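Local coordinates for protein beta-2-microglobulin (Ctenopharyngodon idella, PDB 6LBE) that probably serves as the immunoglobulin-like light chain of MHC class I molecules, pairing with the heavy chain in peptide presentation, at residues B[81-86]-B[91-96]. Numbering follows the deposited sequence.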
ATOM      1  N   CYS B  81       9.546  10.598 -13.225  1.00 13.83           N
ATOM      2  CA  CYS B  81       8.427  10.806 -12.339  1.00 12.09           C
ATOM      3  C   CYS B  81       8.633  12.156 -11.676  1.00 16.76           C
ATOM      4  O   CYS B  81       9.707  12.413 -11.125  1.00 16.31           O
ATOM      5  CB  CYS B  81       8.342   9.689 -11.302  1.00 12.55           C
ATOM      6  SG  CYS B  81       6.919   9.876 -10.246  1.00 17.85           S
ATOM      7  N   ARG B  82       7.625  13.024 -11.761  1.00 17.51           N
ATOM      8  CA  ARG B  82       7.649  14.343 -11.146  1.00 12.12           C
ATOM      9  C   ARG B  82       6.614  14.402 -10.041  1.00 14.79           C
ATOM     10  O   ARG B  82       5.435  14.111 -10.276  1.00 12.65           O
ATOM     11  CB  ARG B  82       7.354  15.434 -12.166  1.00 18.94           C
ATOM     12  CG  ARG B  82       8.506  15.782 -13.093  1.00 26.51           C
ATOM     13  CD  ARG B  82       8.118  16.943 -13.986  1.00 26.29           C
ATOM     14  NE  ARG B  82       9.075  17.172 -15.059  1.00 33.70           N
ATOM     15  CZ  ARG B  82       8.926  18.135 -15.966  1.00 37.74           C
ATOM     16  NH1 ARG B  82       7.864  18.927 -15.901  1.00 32.78           N
ATOM     17  NH2 ARG B  82       9.825  18.308 -16.929  1.00 37.94           N
ATOM     18  N   VAL B  83       7.048  14.814  -8.851  1.00 15.56           N
ATOM     19  CA  VAL B  83       6.221  14.812  -7.649  1.00 12.74           C
ATOM     20  C   VAL B  83       6.154  16.225  -7.074  1.00 15.10           C
ATOM     21  O   VAL B  83       7.180  16.898  -6.922  1.00 13.53           O
ATOM     22  CB  VAL B  83       6.769  13.822  -6.605  1.00 15.49           C
ATOM     23  CG1 VAL B  83       6.072  14.019  -5.263  1.00 14.90           C
ATOM     24  CG2 VAL B  83       6.574  12.402  -7.082  1.00 12.15           C
ATOM     25  N   ARG B  84       4.942  16.666  -6.756  1.00 14.90           N
ATOM     26  CA  ARG B  84       4.708  17.959  -6.135  1.00 14.54           C
ATOM     27  C   ARG B  84       3.928  17.716  -4.853  1.00 13.30           C
ATOM     28  O   ARG B  84       2.781  17.269  -4.890  1.00 14.16           O
ATOM     29  CB  ARG B  84       3.962  18.894  -7.088  1.00 17.55           C
ATOM     30  CG  ARG B  84       4.109  20.375  -6.737  1.00 23.13           C
ATOM     31  CD  ARG B  84       3.175  20.777  -5.607  1.00 21.97           C
ATOM     32  NE  ARG B  84       1.784  20.643  -6.033  1.00 21.11           N
ATOM     33  CZ  ARG B  84       0.777  20.350  -5.222  1.00 21.26           C
ATOM     34  NH1 ARG B  84       0.994  20.170  -3.925  1.00 24.97           N
ATOM     35  NH2 ARG B  84      -0.451  20.246  -5.710  1.00 28.10           N
ATOM     36  N   HIS B  85       4.551  17.989  -3.721  1.00 16.07           N
ATOM     37  CA  HIS B  85       3.936  17.772  -2.420  1.00 18.69           C
ATOM     38  C   HIS B  85       3.715  19.113  -1.732  1.00 22.63           C
ATOM     39  O   HIS B  85       4.676  19.861  -1.518  1.00 21.62           O
ATOM     40  CB  HIS B  85       4.813  16.888  -1.549  1.00 19.00           C
ATOM     41  CG  HIS B  85       4.270  16.679  -0.173  1.00 20.85           C
ATOM     42  ND1 HIS B  85       5.013  16.909   0.964  1.00 19.21           N
ATOM     43  CD2 HIS B  85       3.062  16.233   0.250  1.00 20.98           C
ATOM     44  CE1 HIS B  85       4.286  16.610   2.028  1.00 25.62           C
ATOM     45  NE2 HIS B  85       3.098  16.200   1.622  1.00 24.71           N
ATOM     46  N   MET B  86       2.481  19.371  -1.325  1.00 19.40           N
ATOM     47  CA  MET B  86       2.127  20.601  -0.672  1.00 22.17           C
ATOM     48  C   MET B  86       2.509  21.776  -1.550  1.00 26.85           C
ATOM     49  O   MET B  86       2.254  21.780  -2.718  1.00 20.49           O
ATOM     50  CB  MET B  86       2.856  20.693   0.635  1.00 17.65           C
ATOM     51  CG  MET B  86       2.429  19.779   1.718  1.00 17.40           C
ATOM     52  SD  MET B  86       0.715  19.677   1.982  1.00 30.32           S
ATOM     53  CE  MET B  86       0.215  21.331   2.036  1.00 31.59           C
ATOM     54  N   LYS B  91       9.413  18.126  -7.790  1.00 18.31           N
ATOM     55  CA  LYS B  91      10.662  17.386  -7.774  1.00 21.28           C
ATOM     56  C   LYS B  91      10.596  16.209  -8.740  1.00 18.64           C
ATOM     57  O   LYS B  91       9.571  15.529  -8.845  1.00 17.17           O
ATOM     58  CB  LYS B  91      10.991  16.959  -6.347  1.00 21.84           C
ATOM     59  CG  LYS B  91      11.119  18.201  -5.442  1.00 34.32           C
ATOM     60  CD  LYS B  91      11.441  17.883  -3.982  1.00 41.81           C
ATOM     61  CE  LYS B  91      12.941  17.634  -3.778  1.00 52.56           C
ATOM     62  NZ  LYS B  91      13.483  16.438  -4.528  1.00 42.42           N
ATOM     63  N   SER B  92      11.685  16.014  -9.482  1.00 18.07           N
ATOM     64  CA  SER B  92      11.737  15.094 -10.606  1.00 17.43           C
ATOM     65  C   SER B  92      12.736  13.979 -10.326  1.00 17.27           C
ATOM     66  O   SER B  92      13.833  14.230  -9.831  1.00 15.11           O
ATOM     67  CB  SER B  92      12.122  15.831 -11.884  1.00 17.99           C
ATOM     68  OG  SER B  92      12.621  14.942 -12.867  1.00 23.14           O
ATOM     69  N   TYR B  93      12.349  12.752 -10.669  1.00 18.09           N
ATOM     70  CA  TYR B  93      13.103  11.541 -10.361  1.00 17.64           C
ATOM     71  C   TYR B  93      13.185  10.711 -11.629  1.00 15.75           C
ATOM     72  O   TYR B  93      12.151  10.387 -12.220  1.00 13.96           O
ATOM     73  CB  TYR B  93      12.433  10.735  -9.238  1.00 17.42           C
ATOM     74  CG  TYR B  93      12.243  11.513  -7.956  1.00 21.06           C
ATOM     75  CD1 TYR B  93      11.160  12.392  -7.796  1.00 17.77           C
ATOM     76  CD2 TYR B  93      13.145  11.384  -6.910  1.00 17.26           C
ATOM     77  CE1 TYR B  93      10.991  13.113  -6.628  1.00 16.33           C
ATOM     78  CE2 TYR B  93      12.967  12.092  -5.737  1.00 18.99           C
ATOM     79  CZ  TYR B  93      11.899  12.954  -5.606  1.00 18.68           C
ATOM     80  OH  TYR B  93      11.750  13.657  -4.436  1.00 28.03           O
ATOM     81  N   THR B  94      14.404  10.358 -12.034  1.00 14.01           N
ATOM     82  CA  THR B  94      14.659   9.777 -13.351  1.00 16.36           C
ATOM     83  C   THR B  94      14.694   8.252 -13.292  1.00 17.33           C
ATOM     84  O   THR B  94      15.429   7.663 -12.495  1.00 14.57           O
ATOM     85  CB  THR B  94      15.973  10.315 -13.915  1.00 18.85           C
ATOM     86  OG1 THR B  94      15.926  11.749 -13.917  1.00 24.06           O
ATOM     87  CG2 THR B  94      16.181   9.826 -15.333  1.00 22.70           C
ATOM     88  N   TRP B  95      13.911   7.613 -14.143  1.00 17.59           N
ATOM     89  CA  TRP B  95      13.924   6.162 -14.165  1.00 14.73           C
ATOM     90  C   TRP B  95      15.276   5.657 -14.656  1.00 23.30           C
ATOM     91  O   TRP B  95      15.749   6.040 -15.737  1.00 19.35           O
ATOM     92  CB  TRP B  95      12.805   5.635 -15.043  1.00 14.88           C
ATOM     93  CG  TRP B  95      12.826   4.145 -15.202  1.00 17.03           C
ATOM     94  CD1 TRP B  95      12.479   3.206 -14.263  1.00 15.39           C
ATOM     95  CD2 TRP B  95      13.210   3.420 -16.374  1.00 15.35           C
ATOM     96  NE1 TRP B  95      12.627   1.944 -14.784  1.00 13.39           N
ATOM     97  CE2 TRP B  95      13.073   2.046 -16.078  1.00 17.64           C
ATOM     98  CE3 TRP B  95      13.654   3.798 -17.646  1.00 14.79           C
ATOM     99  CZ2 TRP B  95      13.365   1.048 -17.014  1.00 18.21           C
ATOM    100  CZ3 TRP B  95      13.945   2.815 -18.565  1.00 16.89           C
ATOM    101  CH2 TRP B  95      13.804   1.451 -18.245  1.00 18.92           C
ATOM    102  N   GLU B  96      15.903   4.799 -13.842  1.00 24.21           N
ATOM    103  CA  GLU B  96      17.151   4.155 -14.197  1.00 19.15           C
ATOM    104  C   GLU B  96      16.930   2.656 -14.348  1.00 20.80           C
ATOM    105  O   GLU B  96      16.604   1.981 -13.359  1.00 22.69           O
ATOM    106  CB  GLU B  96      18.205   4.436 -13.133  1.00 25.42           C
ATOM    107  CG  GLU B  96      18.576   5.884 -12.987  1.00 26.38           C
ATOM    108  CD  GLU B  96      19.235   6.463 -14.233  1.00 36.09           C
ATOM    109  OE1 GLU B  96      19.560   5.699 -15.177  1.00 28.67           O
ATOM    110  OE2 GLU B  96      19.435   7.704 -14.254  1.00 43.40           O
TER
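Val83 N donates a nearly straight hydrogen bond to Lys91 O at 2.6 Å. The Arg82 CA-H makes a weak contact with the same oxygen. Lys91 N returns a hydrogen bond to Val83 O at 2.7 Å, which completes one antiparallel hydrogen-bonded pair. Cys81 and Tyr93 form the next such pair. Cys81 N donates a hydrogen bond to Tyr93 O at 2.8 Å. The hydrogen bond from Tyr93 N to Cys81 O, 2.7 Å long, is more bent. Arg82 and Ser92 form the non-hydrogen-bonded pair between them, with Arg82 CG 3.8 Å from Ser92 CB. These two point to one face of the sheet, and Cys81, Val83, Lys91 and Tyr93 to the other. With CG anti to its own carbonyl carbon (chi1 -57°), the Tyr93 ring lies against strand 81-85 and turns an edge to Cys81 O. Tyr93 CD1 is 3.6 Å from that oxygen. Val83 CB approaches the same ring obliquely. Lys91 NZ donates to Tyr93 OH at 3.3 Å. The two strands form a beta hairpin at one edge of a sheet of the immunoglobulin C1-set sandwich. Strand 36-42 flanks strand 79-85 on its other side. Cys81 crosses to the opposite sheet through its disulfide with Cys26, while Val83 and Tyr93 touch Val8 of strand 7-12.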